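Local coordinates for alpha-catenin-like protein hmp-1 (Caenorhabditis elegans, PDB 5H5M) that binds beta-catenin and actin filaments within the cadherin-catenin complex of adherens junctions and is required for cell shape changes during body elongation, at residues A[302-305]-A[306-309]; A[362-365]-A[366-369]. All coordinates share one frame; numbering follows the deposited sequence.

Interaction 1. Residues A[302-305]-A[306-309]; sequences QNSE and YTET
S304 and T307 grip each other across the first turn of helix 305-339. The amide N of S304 donates to OG1 of T307 at 3.0 Å, with a nearly straight N-H...O angle of 169°. In return, OG of S304 turns back to the start of the helix. It accepts a weak bond from the N of T307 at 3.4 Å and a second weak, more bent one from the N of Y306. Both hydroxyls sit between their own backbone N and carbonyl carbon (chi1 63°), which turns each of them to the other residue's amide. This exchange is a capping box, with S304 as the N-cap that ends the loop after helix 276-300. S304 OG thereby offers an acceptor to first-turn amides that have no preceding turn to bond to. The methyl CG2 of T307 lies 3.6 Å from O of Q302, and the T307 side chain also touches L301. A valine in place of T307 would probably leave the N of S304 without its acceptor and the loop less firmly fixed to the helix. E308 N donates to O of S304, the first i to i+4 bond of the helix. E305 follows the cap and is held mainly through its backbone oxygen. T309 N donates to E305 O at 3.1 Å, as in a regular helix, and T309 OG1 donates to the same E305 O at 2.6 Å. The two donors come from opposite faces of the carbonyl plane. The E305 side chain runs extended beside that of T309, both pointing the same way, and its CG comes 4.0 Å from OG1 of T309. The ring of Y306 leads away from the cap, and its OH is hydrogen-bonded to O of L373 on helix 345-374.

Interaction 2. Residues A[362-365]-A[366-369]; sequences VHDA and VKDI
V362 to I369 form two turns of helix 345-374, in a four-helix bundle of the vinculin/alpha-catenin family. The backbone bonds are the regular i to i+4 set. V366 N, K367 N, D368 N and I369 N donate to the O atoms of V362, H363, D364 and A365. The shortest runs from D368 N to D364 O, at 2.9 Å. Within the helix the apolar contact is slight. CG1 of V362 is 4.4 Å from CG2 of V366. V362, A365 and I369 pack on helix 305-339, V362 and I369 also on helix 276-300, and V366 meets I248 of helix 237-260. The charged contact is on the more open side. D364 and K367 lie side by side, pointing the same way, and form a salt bridge one turn apart. The K367 chain folds at its third torsion (chi3 -66°), which brings CE as well as NZ to the carboxylate. The H363 ring crosses the same chain obliquely, and both residues touch E245. CE1 of H363 lies 4.1 Å from CD of K367. The salt bridge itself is a single weak hydrogen bond, NZ of K367 to OD1 of D364 at 3.2 Å.

Overall arrangement
Interaction 1 comes first along the chain, at the start of helix 305-339. Interaction 2 follows on the next helix, 345-374. Their centres are about 19 Å apart. The nearest atoms are about 7 Å apart, so the two do not touch. Both lie on the same side of the chain's centre in this all-helical M-domain fragment. The two helices pack together: A365 and I369 of interaction 2 rest on L317, in the helix that interaction 1 caps. Interaction 1 is a surface contact, centred about 27 Å from the chain's centre. Interaction 2 is partly buried, at about 18 Å. One starts a helix, and the other belongs to the body of its packed neighbour.

Interaction 1. Residues A[302-305]-A[306-309]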
loop_
_atom_site.group_PDB
_atom_site.type_symbol
_atom_site.label_atom_id
_atom_site.label_comp_id
_atom_site.label_asym_id
_atom_site.label_seq_id
_atom_site.Cartn_x
_atom_site.Cartn_y
_atom_site.Cartn_z
ATOM N N GLN A 302 -9.087 13.067 -20.941
ATOM C CA GLN A 302 -10.012 13.218 -22.055
ATOM C C GLN A 302 -10.235 11.845 -22.693
ATOM O O GLN A 302 -9.297 11.050 -22.805
ATOM C CB GLN A 302 -9.464 14.220 -23.073
ATOM C CG GLN A 302 -10.302 14.378 -24.323
ATOM C CD GLN A 302 -9.709 15.385 -25.289
ATOM O OE1 GLN A 302 -8.724 16.057 -24.977
ATOM N NE2 GLN A 302 -10.305 15.492 -26.471
ATOM N N ASN A 303 -11.472 11.557 -23.085
ATOM C CA ASN A 303 -11.788 10.272 -23.703
ATOM C C ASN A 303 -11.043 10.094 -25.023
ATOM O O ASN A 303 -11.031 10.988 -25.865
ATOM C CB ASN A 303 -13.297 10.133 -23.924
ATOM C CG ASN A 303 -13.689 8.766 -24.456
ATOM O OD1 ASN A 303 -14.163 8.638 -25.582
ATOM N ND2 ASN A 303 -13.484 7.735 -23.646
ATOM N N SER A 304 -10.410 8.938 -25.187
ATOM C CA SER A 304 -9.636 8.651 -26.389
ATOM C C SER A 304 -9.588 7.150 -26.639
ATOM O O SER A 304 -10.152 6.366 -25.875
ATOM C CB SER A 304 -8.214 9.207 -26.264
ATOM O OG SER A 304 -7.515 8.573 -25.205
ATOM N N GLU A 305 -8.911 6.753 -27.711
ATOM C CA GLU A 305 -8.691 5.340 -27.979
ATOM C C GLU A 305 -7.824 4.748 -26.877
ATOM O O GLU A 305 -7.960 3.580 -26.520
ATOM C CB GLU A 305 -8.040 5.138 -29.348
ATOM C CG GLU A 305 -7.775 3.685 -29.700
ATOM C CD GLU A 305 -7.414 3.501 -31.160
ATOM O OE1 GLU A 305 -7.572 4.466 -31.939
ATOM O OE2 GLU A 305 -6.978 2.389 -31.528
ATOM N N TYR A 306 -6.945 5.578 -26.327
ATOM C CA TYR A 306 -6.085 5.172 -25.226
ATOM C C TYR A 306 -6.874 4.778 -23.983
ATOM O O TYR A 306 -6.672 3.697 -23.430
ATOM C CB TYR A 306 -5.105 6.293 -24.877
ATOM C CG TYR A 306 -4.322 6.027 -23.614
ATOM C CD1 TYR A 306 -3.383 5.009 -23.566
ATOM C CD2 TYR A 306 -4.515 6.798 -22.474
ATOM C CE1 TYR A 306 -2.664 4.758 -22.419
ATOM C CE2 TYR A 306 -3.796 6.554 -21.321
ATOM C CZ TYR A 306 -2.871 5.536 -21.302
ATOM O OH TYR A 306 -2.151 5.284 -20.158
ATOM N N THR A 307 -7.771 5.655 -23.543
ATOM C CA THR A 307 -8.525 5.405 -22.319
ATOM C C THR A 307 -9.502 4.246 -22.486
ATOM O O THR A 307 -9.662 3.433 -21.580
ATOM C CB THR A 307 -9.296 6.653 -21.856
ATOM O OG1 THR A 307 -10.269 7.020 -22.842
ATOM C CG2 THR A 307 -8.340 7.814 -21.623
ATOM N N GLU A 308 -10.146 4.160 -23.644
ATOM C CA GLU A 308 -11.090 3.075 -23.893
ATOM C C GLU A 308 -10.392 1.716 -23.898
ATOM O O GLU A 308 -10.943 0.730 -23.408
ATOM C CB GLU A 308 -11.833 3.296 -25.215
ATOM C CG GLU A 308 -12.788 4.477 -25.174
ATOM C CD GLU A 308 -13.826 4.439 -26.281
ATOM O OE1 GLU A 308 -13.665 3.638 -27.227
ATOM O OE2 GLU A 308 -14.807 5.209 -26.199
ATOM N N THR A 309 -9.177 1.675 -24.439
ATOM C CA THR A 309 -8.399 0.440 -24.499
ATOM C C THR A 309 -7.987 -0.016 -23.099
ATOM O O THR A 309 -7.991 -1.209 -22.794
ATOM C CB THR A 309 -7.140 0.611 -25.377
ATOM O OG1 THR A 309 -7.529 0.975 -26.708
ATOM C CG2 THR A 309 -6.345 -0.678 -25.440
#

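Interaction 2. Residues A[362-365]-A[366-369]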
loop_
_atom_site.group_PDB
_atom_site.type_symbol
_atom_site.label_atom_id
_atom_site.label_comp_id
_atom_site.label_asym_id
_atom_site.label_seq_id
_atom_site.Cartn_x
_atom_site.Cartn_y
_atom_site.Cartn_z
ATOM N N VAL A 362 -6.118 -13.641 -12.519
ATOM C CA VAL A 362 -6.047 -12.291 -11.978
ATOM C C VAL A 362 -4.728 -11.608 -12.336
ATOM O O VAL A 362 -4.709 -10.456 -12.769
ATOM C CB VAL A 362 -6.214 -12.301 -10.443
ATOM C CG1 VAL A 362 -5.998 -10.911 -9.866
ATOM C CG2 VAL A 362 -7.588 -12.837 -10.058
ATOM N N HIS A 363 -3.631 -12.338 -12.163
ATOM C CA HIS A 363 -2.284 -11.793 -12.321
ATOM C C HIS A 363 -1.979 -11.346 -13.756
ATOM O O HIS A 363 -1.472 -10.242 -13.969
ATOM C CB HIS A 363 -1.254 -12.831 -11.861
ATOM C CG HIS A 363 0.135 -12.293 -11.729
ATOM N ND1 HIS A 363 1.189 -12.756 -12.489
ATOM C CD2 HIS A 363 0.649 -11.333 -10.923
ATOM C CE1 HIS A 363 2.289 -12.105 -12.157
ATOM N NE2 HIS A 363 1.988 -11.236 -11.209
ATOM N N ASP A 364 -2.282 -12.203 -14.730
ATOM C CA ASP A 364 -2.103 -11.863 -16.143
ATOM C C ASP A 364 -2.922 -10.636 -16.526
ATOM O O ASP A 364 -2.456 -9.769 -17.271
ATOM C CB ASP A 364 -2.501 -13.032 -17.049
ATOM C CG ASP A 364 -1.409 -14.077 -17.182
ATOM O OD1 ASP A 364 -0.246 -13.786 -16.835
ATOM O OD2 ASP A 364 -1.716 -15.192 -17.651
ATOM N N ALA A 365 -4.151 -10.580 -16.020
ATOM C CA ALA A 365 -5.052 -9.479 -16.325
ATOM C C ALA A 365 -4.501 -8.164 -15.780
ATOM O O ALA A 365 -4.652 -7.114 -16.403
ATOM C CB ALA A 365 -6.436 -9.755 -15.766
ATOM N N VAL A 366 -3.853 -8.227 -14.621
ATOM C CA VAL A 366 -3.209 -7.051 -14.051
ATOM C C VAL A 366 -2.050 -6.602 -14.935
ATOM O O VAL A 366 -1.872 -5.407 -15.174
ATOM C CB VAL A 366 -2.711 -7.317 -12.613
ATOM C CG1 VAL A 366 -1.787 -6.203 -12.145
ATOM C CG2 VAL A 366 -3.896 -7.447 -11.667
ATOM N N LYS A 367 -1.281 -7.562 -15.443
ATOM C CA LYS A 367 -0.162 -7.251 -16.330
ATOM C C LYS A 367 -0.638 -6.654 -17.656
ATOM O O LYS A 367 0.039 -5.808 -18.239
ATOM C CB LYS A 367 0.687 -8.498 -16.596
ATOM C CG LYS A 367 1.444 -9.006 -15.378
ATOM C CD LYS A 367 2.445 -10.088 -15.755
ATOM C CE LYS A 367 1.741 -11.340 -16.243
ATOM N NZ LYS A 367 2.697 -12.443 -16.541
ATOM N N ASP A 368 -1.801 -7.099 -18.126
ATOM C CA ASP A 368 -2.383 -6.572 -19.358
ATOM C C ASP A 368 -2.793 -5.117 -19.178
ATOM O O ASP A 368 -2.628 -4.297 -20.081
ATOM C CB ASP A 368 -3.591 -7.408 -19.793
ATOM C CG ASP A 368 -3.203 -8.802 -20.260
ATOM O OD1 ASP A 368 -2.013 -9.023 -20.568
ATOM O OD2 ASP A 368 -4.094 -9.674 -20.326
ATOM N N ILE A 369 -3.330 -4.805 -18.003
ATOM C CA ILE A 369 -3.720 -3.442 -17.672
ATOM C C ILE A 369 -2.500 -2.527 -17.684
ATOM O O ILE A 369 -2.523 -1.454 -18.284
ATOM C CB ILE A 369 -4.411 -3.378 -16.299
ATOM C CG1 ILE A 369 -5.760 -4.100 -16.354
ATOM C CG2 ILE A 369 -4.603 -1.940 -15.860
ATOM C CD1 ILE A 369 -6.410 -4.292 -14.997
#